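Local coordinates for protein PES4 (PDB 6EXX) that probably binds RNA, including mRNA 3'-untranslated regions and poly(A) or poly(U) tracts, this piece being its fourth RNA recognition motif, at residues 6-11 / 73-78; 26-31 / 58-63. All coordinates share one frame; numbering follows the deposited sequence.

Overall arrangement
Both contacts belong to the fourth RNA recognition motif of PES4, whose antiparallel sheet packs on two helices. Interaction 1 joins strand 3-10 to strand 72-78 inside the sheet; interaction 2 ties the loop after helix 16-25 to helix 54-64. Interaction 2 is nested within the chain closed by interaction 1, and their centres lie about 15 Å apart, on opposite sides of the chain's centre. They meet through Phe61: Trp78 CZ2 lies 3.5 Å from Phe61 CG, and Thr76 OG1 3.3 Å from Phe61 CE1. Phe6 and Glu8 of interaction 1 lie on the sheet face that commonly receives RNA in this family; interaction 2 lies on the helix side.

Interaction 1 (6-11 / 73-78); sequences FLENLS and IVTTSW
Phe6, Leu7 and Glu8 pair antiparallel with Ser77, Thr76 and Thr75, joining the central strand 3-10 of the RNA recognition motif sheet to the last strand, 72-78. The hydrogen-bonded pairs, Phe6 with Ser77 and Glu8 with Thr75, put their side chains on one face, while the non-hydrogen-bonded pair Leu7 and Thr76 turns to the helix side. Phe6 N donates to Ser77 O at 2.9 Å. The Phe6 ring leads off from the neighbouring strand, CG anti to its own carbonyl carbon (chi1 -74°), with Ser77 O at the ring edge near its plane. Glu8 and Thr75 cross obliquely, Glu8 CG lying 3.9 Å from Thr75 CB, and the extended glutamate carries its carboxylate past Thr75 CG2.

On the other face, Leu7 CD2 reaches Thr76 CG2 at 3.9 Å, and the hydroxyl of Thr76 is hydrogen-bonded to Asn65 OD1. Further along, Leu10 CD2 rests 3.8 Å from Val74 CG1. Leu7 also packs on Leu64, linking this apolar side to helix 54-64.

Asn9, in a G1 bulge with Leu10 opposite Tyr45, has a positive phi of 59°. Its ND2 gives a nearly straight bond to Ile73 O (2.9 Å, 167° at the hydrogen), the acceptor lying in the amide plane. The same nitrogen donates to a water at 3.1 Å, which in turn accepts from Ile73 N at 2.9 Å. One amide thus grips both polar backbone atoms of Ile73, directly and through water, which should restrict its rotation. The chemistry is two-sided: methyl packing toward the helices, and on the opposite face an aromatic ring beside polar side chains. Phe6 occupies the aromatic position of the RNP2 sequence motif, consistent with stacking on an RNA base as in related domains.

Interaction 2 (26-31 / 58-63); sequences ENIRPF and TRIFNF
A salt bridge between Arg59 and Glu26, joined by a bond to the Glu26 backbone and backed by isoleucine packing, ties the loop after helix 16-25 to helix 54-64 on the helix side of the RNA recognition motif. Asn27 ends the first helix in a Schellman motif, with positive phi, and Glu26 immediately precedes it. Arg59 grips side-on, using two nitrogens on two different oxygens of Glu26. NE meets OE1 of Glu26 at 2.8 Å, coming from above the carboxylate plane, and the two flat groups are turned 57° apart. NH2 donates to the backbone O of Glu26 at 2.9 Å, with that oxygen in the guanidinium plane. Beside the C-terminal end of helix 16-25, where the helix dipole is negative, the positive charge is probably favoured.

Arg59 bends at chi2 and chi3, and Ile28 CD1 lies 3.5 Å above one face of its guanidinium, offset toward the rim. An alanine in place of Arg59 would probably leave the Glu26 carboxylate without this cationic mate, its backbone O without this donor, and Ile28 without the guanidinium against it. Beneath the bridge, Ile28 and Ile60 both touch Phe51 of strand 44-51, carrying the contact into the core. With CG of Glu26 anti to its own carbonyl carbon (chi1 -78°), that atom lies 4.2 Å from Ile60 CD1, while Ile28 CD1 meets Ile60 CG1 at 3.9 Å.

Interaction 1 (6-11 / 73-78)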
loop_
_atom_site.group_PDB
_atom_site.type_symbol
_atom_site.label_atom_id
_atom_site.label_comp_id
_atom_site.label_asym_id
_atom_site.label_seq_id
_atom_site.Cartn_x
_atom_site.Cartn_y
_atom_site.Cartn_z
ATOM N N PHE A 6 -4.434 4.469 -2.180
ATOM C CA PHE A 6 -3.659 5.353 -1.323
ATOM C C PHE A 6 -3.507 4.725 0.052
ATOM O O PHE A 6 -4.430 4.096 0.580
ATOM C CB PHE A 6 -4.298 6.740 -1.247
ATOM C CG PHE A 6 -4.100 7.539 -2.498
ATOM C CD1 PHE A 6 -4.945 7.381 -3.579
ATOM C CD2 PHE A 6 -3.041 8.419 -2.608
ATOM C CE1 PHE A 6 -4.753 8.114 -4.742
ATOM C CE2 PHE A 6 -2.843 9.150 -3.766
ATOM C CZ PHE A 6 -3.700 8.988 -4.830
ATOM N N LEU A 7 -2.305 4.874 0.592
ATOM C CA LEU A 7 -1.894 4.227 1.822
ATOM C C LEU A 7 -1.329 5.258 2.782
ATOM O O LEU A 7 -0.590 6.154 2.371
ATOM C CB LEU A 7 -0.797 3.201 1.530
ATOM C CG LEU A 7 -1.179 2.053 0.606
ATOM C CD1 LEU A 7 0.025 1.188 0.313
ATOM C CD2 LEU A 7 -2.315 1.227 1.192
ATOM N N GLU A 8 -1.645 5.118 4.065
ATOM C CA GLU A 8 -1.019 5.933 5.087
ATOM C C GLU A 8 -0.956 5.151 6.396
ATOM O O GLU A 8 -1.430 4.023 6.493
ATOM C CB GLU A 8 -1.765 7.260 5.247
ATOM C CG GLU A 8 -3.138 7.111 5.836
ATOM C CD GLU A 8 -3.830 8.433 6.066
ATOM O OE1 GLU A 8 -3.692 9.344 5.225
ATOM O OE2 GLU A 8 -4.513 8.558 7.096
ATOM N N ASN A 9 -0.353 5.773 7.400
ATOM C CA ASN A 9 -0.114 5.108 8.670
ATOM C C ASN A 9 0.745 3.862 8.460
ATOM O O ASN A 9 0.566 2.852 9.152
ATOM C CB ASN A 9 -1.427 4.774 9.388
ATOM C CG ASN A 9 -1.292 4.814 10.901
ATOM O OD1 ASN A 9 -0.642 5.713 11.449
ATOM N ND2 ASN A 9 -1.894 3.852 11.586
ATOM N N LEU A 10 1.697 3.943 7.528
ATOM C CA LEU A 10 2.616 2.848 7.261
ATOM C C LEU A 10 3.814 2.911 8.203
ATOM O O LEU A 10 4.573 3.882 8.222
ATOM C CB LEU A 10 3.128 2.894 5.828
ATOM C CG LEU A 10 2.069 2.915 4.730
ATOM C CD1 LEU A 10 2.736 2.908 3.380
ATOM C CD2 LEU A 10 1.078 1.765 4.890
ATOM N N SER A 11 3.993 1.864 8.989
ATOM C CA SER A 11 5.184 1.722 9.796
ATOM C C SER A 11 6.414 1.614 8.902
ATOM O O SER A 11 6.347 1.335 7.707
ATOM C CB SER A 11 5.060 0.476 10.651
ATOM O OG SER A 11 5.020 -0.657 9.817
ATOM N N ILE A 73 -1.773 0.401 12.256
ATOM C CA ILE A 73 -2.822 -0.157 11.408
ATOM C C ILE A 73 -2.820 0.557 10.055
ATOM O O ILE A 73 -3.024 1.774 9.985
ATOM C CB ILE A 73 -4.196 -0.034 12.103
ATOM C CG1 ILE A 73 -4.210 -0.871 13.387
ATOM C CG2 ILE A 73 -5.310 -0.472 11.170
ATOM C CD1 ILE A 73 -5.421 -0.639 14.267
ATOM N N VAL A 74 -2.569 -0.193 8.986
ATOM C CA VAL A 74 -2.532 0.373 7.652
ATOM C C VAL A 74 -3.886 0.938 7.290
ATOM O O VAL A 74 -4.914 0.267 7.410
ATOM C CB VAL A 74 -2.119 -0.679 6.621
ATOM C CG1 VAL A 74 -2.189 -0.115 5.205
ATOM C CG2 VAL A 74 -0.733 -1.198 6.944
ATOM N N THR A 75 -3.864 2.178 6.828
ATOM C CA THR A 75 -5.066 2.902 6.524
ATOM C C THR A 75 -5.080 3.212 5.033
ATOM O O THR A 75 -4.077 3.621 4.448
ATOM C CB THR A 75 -5.106 4.110 7.452
ATOM O OG1 THR A 75 -5.080 3.638 8.815
ATOM C CG2 THR A 75 -6.335 4.936 7.213
ATOM N N THR A 76 -6.217 2.949 4.414
ATOM C CA THR A 76 -6.321 2.994 2.974
ATOM C C THR A 76 -7.386 3.959 2.508
ATOM O O THR A 76 -8.327 4.293 3.243
ATOM C CB THR A 76 -6.753 1.635 2.438
ATOM O OG1 THR A 76 -8.069 1.341 2.935
ATOM C CG2 THR A 76 -5.762 0.547 2.858
ATOM N N SER A 77 -7.246 4.381 1.256
ATOM C CA SER A 77 -8.352 4.998 0.538
ATOM C C SER A 77 -8.294 4.647 -0.943
ATOM O O SER A 77 -7.229 4.669 -1.558
ATOM C CB SER A 77 -8.358 6.528 0.672
ATOM O OG SER A 77 -9.535 7.070 0.075
ATOM N N TRP A 78 -9.458 4.371 -1.527
ATOM C CA TRP A 78 -9.631 4.394 -2.984
ATOM C C TRP A 78 -9.757 5.823 -3.485
ATOM O O TRP A 78 -10.064 6.737 -2.720
ATOM C CB TRP A 78 -10.894 3.649 -3.388
ATOM C CG TRP A 78 -10.864 2.196 -3.085
ATOM C CD1 TRP A 78 -11.592 1.536 -2.138
ATOM C CD2 TRP A 78 -10.044 1.211 -3.725
ATOM N NE1 TRP A 78 -11.286 0.194 -2.159
ATOM C CE2 TRP A 78 -10.343 -0.032 -3.128
ATOM C CE3 TRP A 78 -9.099 1.259 -4.754
ATOM C CZ2 TRP A 78 -9.723 -1.213 -3.514
ATOM C CZ3 TRP A 78 -8.498 0.085 -5.147
ATOM C CH2 TRP A 78 -8.805 -1.137 -4.523
HETATM O O HOH W 1 -2.440 2.368 14.249
#

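Interaction 2 (26-31 / 58-63)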
loop_
_atom_site.group_PDB
_atom_site.type_symbol
_atom_site.label_atom_id
_atom_site.label_comp_id
_atom_site.label_asym_id
_atom_site.label_seq_id
_atom_site.Cartn_x
_atom_site.Cartn_y
_atom_site.Cartn_z
ATOM N N GLU A 26 1.066 -12.238 -5.352
ATOM C CA GLU A 26 -0.240 -12.300 -6.005
ATOM C C GLU A 26 -0.141 -12.305 -7.532
ATOM O O GLU A 26 -1.160 -12.256 -8.214
ATOM C CB GLU A 26 -1.097 -11.120 -5.551
ATOM C CG GLU A 26 -1.701 -11.290 -4.179
ATOM C CD GLU A 26 -2.811 -12.340 -4.148
ATOM O OE1 GLU A 26 -3.356 -12.687 -5.223
ATOM O OE2 GLU A 26 -3.135 -12.839 -3.047
ATOM N N ASN A 27 1.076 -12.360 -8.071
ATOM C CA ASN A 27 1.286 -12.287 -9.514
ATOM C C ASN A 27 0.681 -11.012 -10.098
ATOM O O ASN A 27 0.100 -11.026 -11.181
ATOM C CB ASN A 27 0.708 -13.517 -10.219
ATOM C CG ASN A 27 1.137 -13.614 -11.665
ATOM O OD1 ASN A 27 2.279 -13.319 -12.011
ATOM N ND2 ASN A 27 0.210 -13.995 -12.527
ATOM N N ILE A 28 0.832 -9.914 -9.365
ATOM C CA ILE A 28 0.336 -8.605 -9.778
ATOM C C ILE A 28 1.499 -7.703 -10.137
ATOM O O ILE A 28 2.474 -7.617 -9.388
ATOM C CB ILE A 28 -0.487 -7.952 -8.651
ATOM C CG1 ILE A 28 -1.808 -8.701 -8.489
ATOM C CG2 ILE A 28 -0.725 -6.460 -8.922
ATOM C CD1 ILE A 28 -2.569 -8.346 -7.258
ATOM N N ARG A 29 1.384 -7.031 -11.282
ATOM C CA ARG A 29 2.365 -6.055 -11.728
ATOM C C ARG A 29 1.744 -4.665 -11.649
ATOM O O ARG A 29 1.013 -4.258 -12.547
ATOM C CB ARG A 29 2.789 -6.353 -13.167
ATOM C CG ARG A 29 3.408 -7.731 -13.345
ATOM C CD ARG A 29 3.882 -7.962 -14.772
ATOM N NE ARG A 29 2.787 -7.892 -15.736
ATOM C CZ ARG A 29 2.724 -7.023 -16.740
ATOM N NH1 ARG A 29 3.697 -6.140 -16.921
ATOM N NH2 ARG A 29 1.686 -7.037 -17.565
ATOM N N PRO A 30 2.014 -3.937 -10.557
ATOM C CA PRO A 30 1.489 -2.577 -10.463
ATOM C C PRO A 30 2.196 -1.676 -11.460
ATOM O O PRO A 30 3.312 -1.973 -11.882
ATOM C CB PRO A 30 1.834 -2.168 -9.031
ATOM C CG PRO A 30 3.058 -2.958 -8.712
ATOM C CD PRO A 30 2.896 -4.267 -9.425
ATOM N N PHE A 31 1.544 -0.588 -11.841
ATOM C CA PHE A 31 2.213 0.447 -12.611
ATOM C C PHE A 31 3.273 1.136 -11.752
ATOM O O PHE A 31 4.346 1.474 -12.250
ATOM C CB PHE A 31 1.216 1.491 -13.119
ATOM C CG PHE A 31 0.454 1.086 -14.353
ATOM C CD1 PHE A 31 1.074 0.434 -15.404
ATOM C CD2 PHE A 31 -0.887 1.416 -14.486
ATOM C CE1 PHE A 31 0.366 0.095 -16.543
ATOM C CE2 PHE A 31 -1.592 1.079 -15.625
ATOM C CZ PHE A 31 -0.968 0.415 -16.644
ATOM N N THR A 58 -7.943 -4.841 -5.897
ATOM C CA THR A 58 -8.796 -5.519 -4.930
ATOM C C THR A 58 -8.001 -6.475 -4.047
ATOM O O THR A 58 -8.184 -6.503 -2.832
ATOM C CB THR A 58 -9.893 -6.301 -5.688
ATOM O OG1 THR A 58 -10.822 -5.380 -6.260
ATOM C CG2 THR A 58 -10.644 -7.259 -4.784
ATOM N N ARG A 59 -7.156 -7.291 -4.665
ATOM C CA ARG A 59 -6.468 -8.313 -3.899
ATOM C C ARG A 59 -5.510 -7.706 -2.876
ATOM O O ARG A 59 -5.414 -8.177 -1.737
ATOM C CB ARG A 59 -5.748 -9.292 -4.828
ATOM C CG ARG A 59 -6.682 -9.919 -5.859
ATOM C CD ARG A 59 -6.330 -11.355 -6.224
ATOM N NE ARG A 59 -5.094 -11.464 -6.995
ATOM C CZ ARG A 59 -4.979 -11.194 -8.293
ATOM N NH1 ARG A 59 -6.017 -10.762 -9.000
ATOM N NH2 ARG A 59 -3.804 -11.352 -8.888
ATOM N N ILE A 60 -4.813 -6.645 -3.263
ATOM C CA ILE A 60 -3.883 -5.993 -2.354
ATOM C C ILE A 60 -4.627 -5.155 -1.300
ATOM O O ILE A 60 -4.254 -5.155 -0.125
ATOM C CB ILE A 60 -2.847 -5.162 -3.144
ATOM C CG1 ILE A 60 -2.061 -6.059 -4.113
ATOM C CG2 ILE A 60 -1.920 -4.422 -2.203
ATOM C CD1 ILE A 60 -1.348 -7.218 -3.457
ATOM N N PHE A 61 -5.696 -4.474 -1.696
ATOM C CA PHE A 61 -6.549 -3.791 -0.742
ATOM C C PHE A 61 -7.026 -4.746 0.345
ATOM O O PHE A 61 -6.988 -4.438 1.535
ATOM C CB PHE A 61 -7.758 -3.176 -1.435
ATOM C CG PHE A 61 -8.745 -2.586 -0.484
ATOM C CD1 PHE A 61 -8.589 -1.304 -0.009
ATOM C CD2 PHE A 61 -9.823 -3.322 -0.036
ATOM C CE1 PHE A 61 -9.492 -0.759 0.879
ATOM C CE2 PHE A 61 -10.722 -2.776 0.852
ATOM C CZ PHE A 61 -10.558 -1.494 1.302
ATOM N N ASN A 62 -7.492 -5.918 -0.054
ATOM C CA ASN A 62 -8.015 -6.863 0.918
ATOM C C ASN A 62 -6.955 -7.244 1.944
ATOM O O ASN A 62 -7.253 -7.374 3.129
ATOM C CB ASN A 62 -8.548 -8.122 0.222
ATOM C CG ASN A 62 -9.864 -7.903 -0.484
ATOM O OD1 ASN A 62 -10.603 -6.970 -0.185
ATOM N ND2 ASN A 62 -10.187 -8.803 -1.396
ATOM N N PHE A 63 -5.727 -7.439 1.482
ATOM C CA PHE A 63 -4.639 -7.821 2.364
ATOM C C PHE A 63 -4.245 -6.699 3.329
ATOM O O PHE A 63 -3.962 -6.940 4.502
ATOM C CB PHE A 63 -3.428 -8.246 1.526
ATOM C CG PHE A 63 -2.302 -8.812 2.341
ATOM C CD1 PHE A 63 -1.354 -7.977 2.901
ATOM C CD2 PHE A 63 -2.186 -10.173 2.546
ATOM C CE1 PHE A 63 -0.310 -8.489 3.658
ATOM C CE2 PHE A 63 -1.137 -10.687 3.295
ATOM C CZ PHE A 63 -0.210 -9.835 3.849
#